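Local coordinates for oligopeptide ABC transporter OppAIV (Borrelia burgdorferi B31, PDB 4GL8), which probably binds oligopeptides as the extracytoplasmic solute-binding component of an ABC transporter that takes up peptides, at residues I183-M187 against H188-K192; D260-F263 against K264-P268; G452-S456 against E457-L461. All blocks are in the same frame, centred on the assembly; numbering follows the deposited sequence.

Contacts 1, 2 and 3 follow one another along the chain and do not touch. Their centres are about 34 Å (contacts 1 and 2), 36 Å (contacts 1 and 3) and 38 Å (contacts 2 and 3) apart, so they mark three separate regions of a chain with a 23 Å radius of gyration. Contacts 2 and 3 lie on opposite sides of its centre. Contacts 1 and 3 are both helix N-termini: in contact 3 the side chain at the N-cap accepts from the helix, whereas in contact 1 the N-cap is a proline, whose backbone oxygen takes the bonds. Contact 2 instead bends the chain where strand 261-263 ends. Each is local, within one continuous run of chain.

Contact 1. Residues I183-M187 against H188-K192; sequences IPVPM and HVIEK
The carbonyl oxygen of Pro-186 is gripped by two amides of the following turn. Ile-190 N approaches in the carbonyl plane at 3.0 Å from Pro-186 O with a nearly straight N-H...O angle of 168°, while Val-189 N reaches the same Pro-186 O at 3.1 Å from well above that plane, along a more bent path. The next helical bond runs from Glu-191 N to Met-187 O at 2.9 Å.

The side chains fold round this frame. CG2 of Val-185 meets CD1 of Ile-190 at 3.5 Å, tighter than usual for two methyls, and the two side chains run roughly perpendicular. Met-187 doubles back at both chi2 (-51°) and chi3 (-71°), which brings its SD to 3.7 Å from the same CD1 of Ile-190; that methyl thus touches both a valine branch and a sulfur, in directions not far from a right angle. The far end of the methionine lies by the glutamate, with CE of Met-187 3.6 Å from OE2 of Glu-191. The other carboxylate oxygen, OE1 of Glu-191, sits 3.3 Å from Met-187 O. Both are acceptors, so their proximity brings no bond and is probably mildly unfavourable.

On another side of the turn, the His-188 ring has CG2 of Val-189 over one face, towards the rim, and its CE1 near CB of Pro-186. OD2 of Asp-103 is hydrogen-bonded to NE2 of His-188, and helix 109-119 packs on Met-187 and Ile-190 through Arg-118. The whole is a helix N-terminus with proline at the N-cap, where helix 187-193 leaves an extended, proline-containing loop.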
ATOM      1  N   ILE A 183      -1.694   1.013 -13.755  1.00 18.30           N
ATOM      2  CA  ILE A 183      -2.294  -0.063 -14.543  1.00 18.62           C
ATOM      3  C   ILE A 183      -3.345   0.535 -15.470  1.00 18.46           C
ATOM      4  O   ILE A 183      -4.199   1.276 -15.015  1.00 18.99           O
ATOM      5  CB  ILE A 183      -2.887  -1.177 -13.644  1.00 18.90           C
ATOM      6  CG1 ILE A 183      -1.758  -1.797 -12.827  1.00 19.20           C
ATOM      7  CG2 ILE A 183      -3.577  -2.232 -14.495  1.00 18.73           C
ATOM      8  CD1 ILE A 183      -2.184  -2.849 -11.825  1.00 19.40           C
ATOM      9  N   PRO A 184      -3.264   0.236 -16.774  1.00 18.49           N
ATOM     10  CA  PRO A 184      -4.236   0.804 -17.704  1.00 19.46           C
ATOM     11  C   PRO A 184      -5.651   0.282 -17.466  1.00 20.57           C
ATOM     12  O   PRO A 184      -5.827  -0.896 -17.076  1.00 20.62           O
ATOM     13  CB  PRO A 184      -3.725   0.348 -19.085  1.00 19.30           C
ATOM     14  CG  PRO A 184      -2.256   0.052 -18.855  1.00 18.74           C
ATOM     15  CD  PRO A 184      -2.234  -0.542 -17.484  1.00 18.49           C
ATOM     16  N   VAL A 185      -6.635   1.153 -17.729  1.00 20.82           N
ATOM     17  CA  VAL A 185      -8.050   0.814 -17.562  1.00 21.39           C
ATOM     18  C   VAL A 185      -8.784   1.013 -18.883  1.00 21.93           C
ATOM     19  O   VAL A 185      -8.310   1.758 -19.726  1.00 21.80           O
ATOM     20  CB  VAL A 185      -8.709   1.656 -16.450  1.00 21.32           C
ATOM     21  CG1 VAL A 185      -8.156   1.259 -15.101  1.00 20.80           C
ATOM     22  CG2 VAL A 185      -8.502   3.139 -16.693  1.00 21.65           C
ATOM     23  N   PRO A 186      -9.946   0.344 -19.070  1.00 22.49           N
ATOM     24  CA  PRO A 186     -10.636   0.334 -20.379  1.00 23.05           C
ATOM     25  C   PRO A 186     -11.475   1.581 -20.663  1.00 23.47           C
ATOM     26  O   PRO A 186     -12.652   1.695 -20.234  1.00 23.15           O
ATOM     27  CB  PRO A 186     -11.521  -0.911 -20.308  1.00 23.42           C
ATOM     28  CG  PRO A 186     -11.742  -1.138 -18.847  1.00 23.15           C
ATOM     29  CD  PRO A 186     -10.478  -0.680 -18.159  1.00 22.53           C
ATOM     30  N   MET A 187     -10.889   2.485 -21.434  1.00 22.82           N
ATOM     31  CA  MET A 187     -11.490   3.785 -21.620  1.00 23.60           C
ATOM     32  C   MET A 187     -12.793   3.757 -22.395  1.00 24.45           C
ATOM     33  O   MET A 187     -13.651   4.561 -22.116  1.00 24.05           O
ATOM     34  CB  MET A 187     -10.502   4.783 -22.212  1.00 23.69           C
ATOM     35  CG  MET A 187      -9.491   5.267 -21.158  1.00 23.73           C
ATOM     36  SD  MET A 187     -10.227   5.858 -19.613  1.00 24.31           S
ATOM     37  CE  MET A 187     -10.974   7.378 -20.162  1.00 25.02           C
ATOM     38  N   HIS A 188     -12.958   2.818 -23.321  1.00 25.64           N
ATOM     39  CA  HIS A 188     -14.232   2.677 -24.052  1.00 27.00           C
ATOM     40  C   HIS A 188     -15.415   2.391 -23.103  1.00 26.84           C
ATOM     41  O   HIS A 188     -16.544   2.881 -23.306  1.00 26.60           O
ATOM     42  CB  HIS A 188     -14.104   1.660 -25.223  1.00 27.98           C
ATOM     43  CG  HIS A 188     -14.037   0.214 -24.808  1.00 28.65           C
ATOM     44  ND1 HIS A 188     -12.899  -0.370 -24.293  1.00 27.52           N
ATOM     45  CD2 HIS A 188     -14.957  -0.779 -24.901  1.00 29.24           C
ATOM     46  CE1 HIS A 188     -13.127  -1.648 -24.062  1.00 27.56           C
ATOM     47  NE2 HIS A 188     -14.360  -1.925 -24.448  1.00 29.08           N
ATOM     48  N   VAL A 189     -15.124   1.668 -22.025  1.00 26.57           N
ATOM     49  CA  VAL A 189     -16.142   1.246 -21.060  1.00 26.72           C
ATOM     50  C   VAL A 189     -16.379   2.332 -20.002  1.00 26.40           C
ATOM     51  O   VAL A 189     -17.507   2.588 -19.611  1.00 26.79           O
ATOM     52  CB  VAL A 189     -15.744  -0.105 -20.439  1.00 26.97           C
ATOM     53  CG1 VAL A 189     -16.461  -0.366 -19.131  1.00 27.56           C
ATOM     54  CG2 VAL A 189     -15.966  -1.241 -21.431  1.00 27.44           C
ATOM     55  N   ILE A 190     -15.320   2.990 -19.565  1.00 25.85           N
ATOM     56  CA  ILE A 190     -15.432   4.154 -18.672  1.00 25.72           C
ATOM     57  C   ILE A 190     -16.191   5.294 -19.347  1.00 27.85           C
ATOM     58  O   ILE A 190     -17.099   5.882 -18.772  1.00 27.02           O
ATOM     59  CB  ILE A 190     -14.033   4.632 -18.245  1.00 24.49           C
ATOM     60  CG1 ILE A 190     -13.394   3.555 -17.355  1.00 23.44           C
ATOM     61  CG2 ILE A 190     -14.105   6.005 -17.557  1.00 24.56           C
ATOM     62  CD1 ILE A 190     -11.916   3.701 -17.110  1.00 22.67           C
ATOM     63  N   GLU A 191     -15.820   5.597 -20.579  1.00 29.81           N
ATOM     64  CA  GLU A 191     -16.529   6.610 -21.369  1.00 33.37           C
ATOM     65  C   GLU A 191     -18.044   6.380 -21.387  1.00 33.51           C
ATOM     66  O   GLU A 191     -18.818   7.300 -21.292  1.00 34.04           O
ATOM     67  CB  GLU A 191     -16.070   6.541 -22.806  1.00 36.60           C
ATOM     68  CG  GLU A 191     -15.568   7.843 -23.312  1.00 41.39           C
ATOM     69  CD  GLU A 191     -14.084   7.961 -23.100  1.00 43.69           C
ATOM     70  OE1 GLU A 191     -13.329   7.329 -23.890  1.00 46.37           O
ATOM     71  OE2 GLU A 191     -13.695   8.695 -22.161  1.00 47.68           O
ATOM     72  N   LYS A 192     -18.426   5.115 -21.522  1.00 33.66           N
ATOM     73  CA  LYS A 192     -19.796   4.694 -21.650  1.00 34.30           C
ATOM     74  C   LYS A 192     -20.541   4.698 -20.312  1.00 32.87           C
ATOM     75  O   LYS A 192     -21.590   5.335 -20.193  1.00 32.71           O
ATOM     76  CB  LYS A 192     -19.785   3.310 -22.284  1.00 35.58           C
ATOM     77  CG  LYS A 192     -21.131   2.700 -22.583  1.00 38.29           C
ATOM     78  CD  LYS A 192     -21.055   1.827 -23.841  1.00 40.73           C
ATOM     79  CE  LYS A 192     -21.914   0.568 -23.730  1.00 42.99           C
ATOM     80  NZ  LYS A 192     -22.827   0.415 -24.909  1.00 46.76           N
TER

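Contact 2. Residues D260-F263 against K264-P268; sequences DAIF and KNVPP
Ile-262 and Phe-263 part company at the end of the strand: the isoleucine points at the chain that follows, whereas the phenylalanine ring swings away from it. CG2 of Ile-262 is the branch that does the touching. A chi1 of -61° sets CG1 beside the isoleucine backbone N and CG2 anti to it, turning CG2 towards the carbonyl of Asn-265, where it comes to 3.4 Å from Asn-265 O. Beyond it, the same CG2 of Ile-262 stands 4.2 Å from CB of Asn-265 and 4.4 Å from CG1 of Val-266, a loose apolar approach along one side of the bend. Phe-263 instead sends its ring into an aromatic cluster, stacked on Trp-512 and edge-to-face with Tyr-502.

The bend itself is tight. Asn-265 N donates to Phe-263 O at 2.7 Å, with the donor above the carbonyl plane and the N-H...O angle only 146°. This strongly folded path spans a single residue, Lys-264, whose positive phi of 74° fits a classic gamma turn. An inverse gamma turn centred on Asn-265 follows at once, closed by a weak bond of 2.8 Å from Val-266 N to Lys-264 O.

The positive phi of Lys-264 also brings its CB to 3.0 Å from Phe-263 O, and the side chain then bends at chi3 and chi4 as NZ turns to Ser-500 OG. The amide of Asn-265 is held by Asn-35 of the neighbouring parallel strand 31-35, to which its ND2 donates.

Across the turn, therefore, the contact is made of short, bent gamma-turn bonds, one of them weak, and of the apolar approach of one isoleucine methyl, while the polar ends of Lys-264 and Asn-265 bond to Ser-500 and Asn-35 on the adjoining strands 492-504 and 31-35.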
ATOM      1  N   ASP A 260     -10.087 -21.779   1.674  1.00 25.26           N
ATOM      2  CA  ASP A 260      -8.818 -22.331   1.270  1.00 25.02           C
ATOM      3  C   ASP A 260      -7.660 -21.543   1.849  1.00 24.29           C
ATOM      4  O   ASP A 260      -6.525 -22.036   1.872  1.00 24.37           O
ATOM      5  CB  ASP A 260      -8.741 -22.360  -0.259  1.00 25.01           C
ATOM      6  CG  ASP A 260      -9.851 -23.197  -0.864  1.00 25.41           C
ATOM      7  OD1 ASP A 260      -9.731 -24.421  -0.847  1.00 26.47           O
ATOM      8  OD2 ASP A 260     -10.873 -22.642  -1.296  1.00 27.05           O
ATOM      9  N   ALA A 261      -7.924 -20.314   2.292  1.00 23.44           N
ATOM     10  CA  ALA A 261      -6.850 -19.462   2.795  1.00 23.55           C
ATOM     11  C   ALA A 261      -7.349 -18.263   3.551  1.00 23.92           C
ATOM     12  O   ALA A 261      -8.464 -17.789   3.325  1.00 25.37           O
ATOM     13  CB  ALA A 261      -5.975 -18.992   1.646  1.00 23.05           C
ATOM     14  N   ILE A 262      -6.500 -17.758   4.438  1.00 24.91           N
ATOM     15  CA  ILE A 262      -6.724 -16.506   5.138  1.00 25.20           C
ATOM     16  C   ILE A 262      -5.435 -15.683   5.040  1.00 26.59           C
ATOM     17  O   ILE A 262      -4.389 -16.092   5.548  1.00 27.76           O
ATOM     18  CB  ILE A 262      -7.091 -16.738   6.620  1.00 25.80           C
ATOM     19  CG1 ILE A 262      -8.376 -17.541   6.739  1.00 26.56           C
ATOM     20  CG2 ILE A 262      -7.326 -15.421   7.334  1.00 27.06           C
ATOM     21  CD1 ILE A 262      -8.776 -17.861   8.167  1.00 27.04           C
ATOM     22  N   PHE A 263      -5.498 -14.524   4.395  1.00 27.72           N
ATOM     23  CA  PHE A 263      -4.311 -13.680   4.226  1.00 28.57           C
ATOM     24  C   PHE A 263      -4.336 -12.608   5.294  1.00 29.60           C
ATOM     25  O   PHE A 263      -5.262 -11.819   5.362  1.00 28.06           O
ATOM     26  CB  PHE A 263      -4.281 -13.050   2.822  1.00 28.57           C
ATOM     27  CG  PHE A 263      -3.896 -14.009   1.710  1.00 28.71           C
ATOM     28  CD1 PHE A 263      -3.744 -15.388   1.940  1.00 29.07           C
ATOM     29  CD2 PHE A 263      -3.706 -13.528   0.413  1.00 28.13           C
ATOM     30  CE1 PHE A 263      -3.375 -16.241   0.910  1.00 29.02           C
ATOM     31  CE2 PHE A 263      -3.339 -14.381  -0.615  1.00 27.68           C
ATOM     32  CZ  PHE A 263      -3.181 -15.740  -0.373  1.00 27.47           C
ATOM     33  N   LYS A 264      -3.338 -12.636   6.167  1.00 32.86           N
ATOM     34  CA  LYS A 264      -3.102 -11.563   7.143  1.00 36.87           C
ATOM     35  C   LYS A 264      -4.102 -11.563   8.311  1.00 36.41           C
ATOM     36  O   LYS A 264      -3.687 -11.426   9.464  1.00 36.24           O
ATOM     37  CB  LYS A 264      -3.062 -10.174   6.463  1.00 39.15           C
ATOM     38  CG  LYS A 264      -1.903  -9.966   5.495  1.00 41.84           C
ATOM     39  CD  LYS A 264      -2.060  -8.692   4.650  1.00 43.59           C
ATOM     40  CE  LYS A 264      -1.893  -7.400   5.453  1.00 47.19           C
ATOM     41  NZ  LYS A 264      -0.479  -6.907   5.535  1.00 50.22           N
ATOM     42  N   ASN A 265      -5.389 -11.762   8.022  1.00 35.22           N
ATOM     43  CA  ASN A 265      -6.456 -11.622   9.021  1.00 35.23           C
ATOM     44  C   ASN A 265      -6.615 -12.852   9.932  1.00 35.09           C
ATOM     45  O   ASN A 265      -7.712 -13.399  10.059  1.00 36.02           O
ATOM     46  CB  ASN A 265      -7.794 -11.320   8.305  1.00 35.49           C
ATOM     47  CG  ASN A 265      -8.929 -10.971   9.270  1.00 36.54           C
ATOM     48  OD1 ASN A 265      -8.711 -10.286  10.274  1.00 36.05           O
ATOM     49  ND2 ASN A 265     -10.153 -11.446   8.970  1.00 36.50           N
ATOM     50  N   VAL A 266      -5.529 -13.282  10.560  1.00 33.90           N
ATOM     51  CA  VAL A 266      -5.561 -14.434  11.478  1.00 34.79           C
ATOM     52  C   VAL A 266      -5.894 -14.018  12.921  1.00 34.71           C
ATOM     53  O   VAL A 266      -5.777 -12.856  13.274  1.00 32.59           O
ATOM     54  CB  VAL A 266      -4.233 -15.191  11.467  1.00 34.84           C
ATOM     55  CG1 VAL A 266      -3.926 -15.653  10.057  1.00 34.97           C
ATOM     56  CG2 VAL A 266      -3.098 -14.326  12.022  1.00 35.41           C
ATOM     57  N   PRO A 267      -6.342 -14.963  13.757  1.00 36.08           N
ATOM     58  CA  PRO A 267      -6.662 -14.546  15.126  1.00 37.58           C
ATOM     59  C   PRO A 267      -5.395 -14.223  15.910  1.00 38.64           C
ATOM     60  O   PRO A 267      -4.589 -15.135  16.169  1.00 39.17           O
ATOM     61  CB  PRO A 267      -7.377 -15.760  15.714  1.00 38.77           C
ATOM     62  CG  PRO A 267      -7.893 -16.475  14.532  1.00 38.76           C
ATOM     63  CD  PRO A 267      -6.845 -16.305  13.474  1.00 37.32           C
ATOM     64  N   PRO A 268      -5.211 -12.936  16.273  1.00 39.49           N
ATOM     65  CA  PRO A 268      -3.980 -12.465  16.903  1.00 40.33           C
ATOM     66  C   PRO A 268      -3.712 -13.164  18.228  1.00 42.06           C
ATOM     67  O   PRO A 268      -2.566 -13.354  18.588  1.00 44.88           O
ATOM     68  CB  PRO A 268      -4.266 -10.969  17.133  1.00 41.08           C
ATOM     69  CG  PRO A 268      -5.756 -10.899  17.298  1.00 40.73           C
ATOM     70  CD  PRO A 268      -6.253 -11.884  16.273  1.00 40.13           C
TER

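Contact 3. Residues G452-S456 against E457-L461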
ATOM      1  N   GLY A 452      -1.063  17.520   7.799  1.00 22.52           N
ATOM      2  CA  GLY A 452      -0.548  18.893   8.007  1.00 23.34           C
ATOM      3  C   GLY A 452       0.944  18.992   8.291  1.00 23.01           C
ATOM      4  O   GLY A 452       1.439  20.074   8.630  1.00 23.31           O
ATOM      5  N   TYR A 453       1.674  17.880   8.176  1.00 22.15           N
ATOM      6  CA  TYR A 453       3.106  17.947   8.382  1.00 21.87           C
ATOM      7  C   TYR A 453       3.716  18.631   7.167  1.00 21.82           C
ATOM      8  O   TYR A 453       3.331  18.365   6.020  1.00 21.72           O
ATOM      9  CB  TYR A 453       3.722  16.572   8.606  1.00 21.93           C
ATOM     10  CG  TYR A 453       5.236  16.620   8.742  1.00 22.07           C
ATOM     11  CD1 TYR A 453       5.846  17.227   9.825  1.00 22.44           C
ATOM     12  CD2 TYR A 453       6.047  16.059   7.777  1.00 21.77           C
ATOM     13  CE1 TYR A 453       7.228  17.275   9.933  1.00 22.38           C
ATOM     14  CE2 TYR A 453       7.430  16.084   7.886  1.00 22.10           C
ATOM     15  CZ  TYR A 453       8.016  16.697   8.961  1.00 21.94           C
ATOM     16  OH  TYR A 453       9.403  16.735   9.035  1.00 21.13           O
ATOM     17  N   SER A 454       4.655  19.533   7.428  1.00 21.94           N
ATOM     18  CA  SER A 454       5.365  20.224   6.369  1.00 22.15           C
ATOM     19  C   SER A 454       6.694  20.745   6.867  1.00 22.05           C
ATOM     20  O   SER A 454       6.772  21.625   7.701  1.00 22.03           O
ATOM     21  CB  SER A 454       4.549  21.403   5.816  1.00 22.68           C
ATOM     22  OG  SER A 454       5.300  22.041   4.792  1.00 22.72           O
ATOM     23  N   ASN A 455       7.747  20.169   6.341  1.00 21.82           N
ATOM     24  CA  ASN A 455       9.077  20.610   6.655  1.00 22.19           C
ATOM     25  C   ASN A 455       9.769  20.831   5.318  1.00 22.61           C
ATOM     26  O   ASN A 455      10.014  19.885   4.560  1.00 21.91           O
ATOM     27  CB  ASN A 455       9.795  19.569   7.503  1.00 21.51           C
ATOM     28  CG  ASN A 455      11.203  19.987   7.837  1.00 21.72           C
ATOM     29  OD1 ASN A 455      11.980  20.277   6.953  1.00 21.66           O
ATOM     30  ND2 ASN A 455      11.523  20.032   9.094  1.00 21.73           N
ATOM     31  N   SER A 456      10.026  22.089   5.008  1.00 23.10           N
ATOM     32  CA  SER A 456      10.566  22.428   3.701  1.00 23.72           C
ATOM     33  C   SER A 456      11.999  21.894   3.506  1.00 23.43           C
ATOM     34  O   SER A 456      12.359  21.523   2.402  1.00 22.69           O
ATOM     35  CB  SER A 456      10.469  23.943   3.461  1.00 24.27           C
ATOM     36  OG  SER A 456      11.389  24.603   4.280  1.00 25.05           O
ATOM     37  N   GLU A 457      12.788  21.790   4.574  1.00 24.22           N
ATOM     38  CA  GLU A 457      14.105  21.184   4.451  1.00 25.52           C
ATOM     39  C   GLU A 457      14.007  19.705   4.012  1.00 23.70           C
ATOM     40  O   GLU A 457      14.735  19.276   3.106  1.00 23.10           O
ATOM     41  CB  GLU A 457      14.931  21.292   5.736  1.00 28.01           C
ATOM     42  CG  GLU A 457      16.111  20.315   5.696  1.00 30.93           C
ATOM     43  CD  GLU A 457      17.085  20.408   6.873  1.00 34.32           C
ATOM     44  OE1 GLU A 457      16.692  20.804   8.000  1.00 36.36           O
ATOM     45  OE2 GLU A 457      18.266  20.068   6.650  1.00 36.73           O
ATOM     46  N   TYR A 458      13.115  18.944   4.650  1.00 22.22           N
ATOM     47  CA  TYR A 458      12.754  17.583   4.208  1.00 20.99           C
ATOM     48  C   TYR A 458      12.316  17.515   2.732  1.00 21.10           C
ATOM     49  O   TYR A 458      12.876  16.725   1.943  1.00 20.62           O
ATOM     50  CB  TYR A 458      11.653  17.008   5.106  1.00 20.19           C
ATOM     51  CG  TYR A 458      11.295  15.561   4.846  1.00 19.58           C
ATOM     52  CD1 TYR A 458      10.252  15.224   3.990  1.00 19.50           C
ATOM     53  CD2 TYR A 458      11.947  14.545   5.486  1.00 19.57           C
ATOM     54  CE1 TYR A 458       9.899  13.909   3.755  1.00 18.74           C
ATOM     55  CE2 TYR A 458      11.601  13.217   5.263  1.00 19.44           C
ATOM     56  CZ  TYR A 458      10.571  12.909   4.398  1.00 18.65           C
ATOM     57  OH  TYR A 458      10.236  11.600   4.174  1.00 17.75           O
ATOM     58  N   ASP A 459      11.320  18.321   2.363  1.00 21.16           N
ATOM     59  CA  ASP A 459      10.850  18.386   0.974  1.00 21.65           C
ATOM     60  C   ASP A 459      12.039  18.593   0.012  1.00 23.00           C
ATOM     61  O   ASP A 459      12.163  17.889  -0.992  1.00 22.80           O
ATOM     62  CB  ASP A 459       9.840  19.522   0.792  1.00 21.99           C
ATOM     63  CG  ASP A 459       8.491  19.245   1.479  1.00 22.56           C
ATOM     64  OD1 ASP A 459       8.197  18.090   1.899  1.00 21.99           O
ATOM     65  OD2 ASP A 459       7.707  20.205   1.594  1.00 22.71           O
ATOM     66  N   GLU A 460      12.923  19.535   0.354  1.00 23.96           N
ATOM     67  CA  GLU A 460      14.061  19.870  -0.490  1.00 25.55           C
ATOM     68  C   GLU A 460      15.092  18.744  -0.543  1.00 23.65           C
ATOM     69  O   GLU A 460      15.704  18.542  -1.564  1.00 22.40           O
ATOM     70  CB  GLU A 460      14.711  21.208  -0.051  1.00 28.36           C
ATOM     71  CG  GLU A 460      13.876  22.417  -0.481  1.00 31.98           C
ATOM     72  CD  GLU A 460      14.320  23.754   0.118  1.00 36.28           C
ATOM     73  OE1 GLU A 460      15.551  24.051   0.119  1.00 38.68           O
ATOM     74  OE2 GLU A 460      13.414  24.520   0.558  1.00 40.05           O
ATOM     75  N   LEU A 461      15.275  17.995   0.536  1.00 22.75           N
ATOM     76  CA  LEU A 461      16.167  16.838   0.456  1.00 22.54           C
ATOM     77  C   LEU A 461      15.596  15.811  -0.511  1.00 22.10           C
ATOM     78  O   LEU A 461      16.346  15.224  -1.299  1.00 21.70           O
ATOM     79  CB  LEU A 461      16.430  16.229   1.834  1.00 22.92           C
ATOM     80  CG  LEU A 461      17.378  17.061   2.722  1.00 23.76           C
ATOM     81  CD1 LEU A 461      17.299  16.584   4.153  1.00 24.23           C
ATOM     82  CD2 LEU A 461      18.839  16.999   2.252  1.00 24.55           C
TER
HETATM   83  O   HOH W   1       7.506  17.908   4.696  1.00 16.56           O
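Asn-455 meets the next turn of chain with both of its carbonyl groups. Its side-chain OD1 accepts from Tyr-458 N at 2.9 Å along a nearly straight N-H...O line of 171°, although the donor stands above the plane of the amide. Its backbone Asn-455 O takes the amide Asp-459 N at 3.0 Å, this time in the carbonyl plane and at 174°. The next helical bond runs from Glu-460 N to Ser-456 O at 2.9 Å.

The side chain of Asn-455 can cap because CG lies anti to its backbone N (chi1 179°), which carries OD1 to Tyr-458 N. The opposite end of the amide is fixed as well: ND2 donates to OD2 of Asp-489, an acceptor shared with the hydroxyl of Tyr-453, so the rotation of the group is set from both ends.

This is a side-chain N-cap, with Asn-455 preceding helix 456-466 and the tyrosine amide three residues on as its partner. The backbone amide of Asn-455 is served by water 1, which accepts from Asn-455 N at 2.8 Å and lies 2.9 Å from Asp-459 OD1, apparently donating to it. The water thus ties the residue before the helix to an acid in its first turn, a negative charge that would probably interact favourably with the N-terminal end of the helix dipole.

The other carboxylate oxygen, OD2 of Asp-459, is hydrogen-bonded to Thr-443 OG1, which is also hydrogen-bonded to Ser-454 OG. Glu-457 OE1 makes a salt bridge with Arg-488 of helix 471-489, and the Tyr-458 hydroxyl donates to the carbonyl oxygen of Leu-438. CB of Tyr-458, meanwhile, packs 3.4 Å from Asn-455 O.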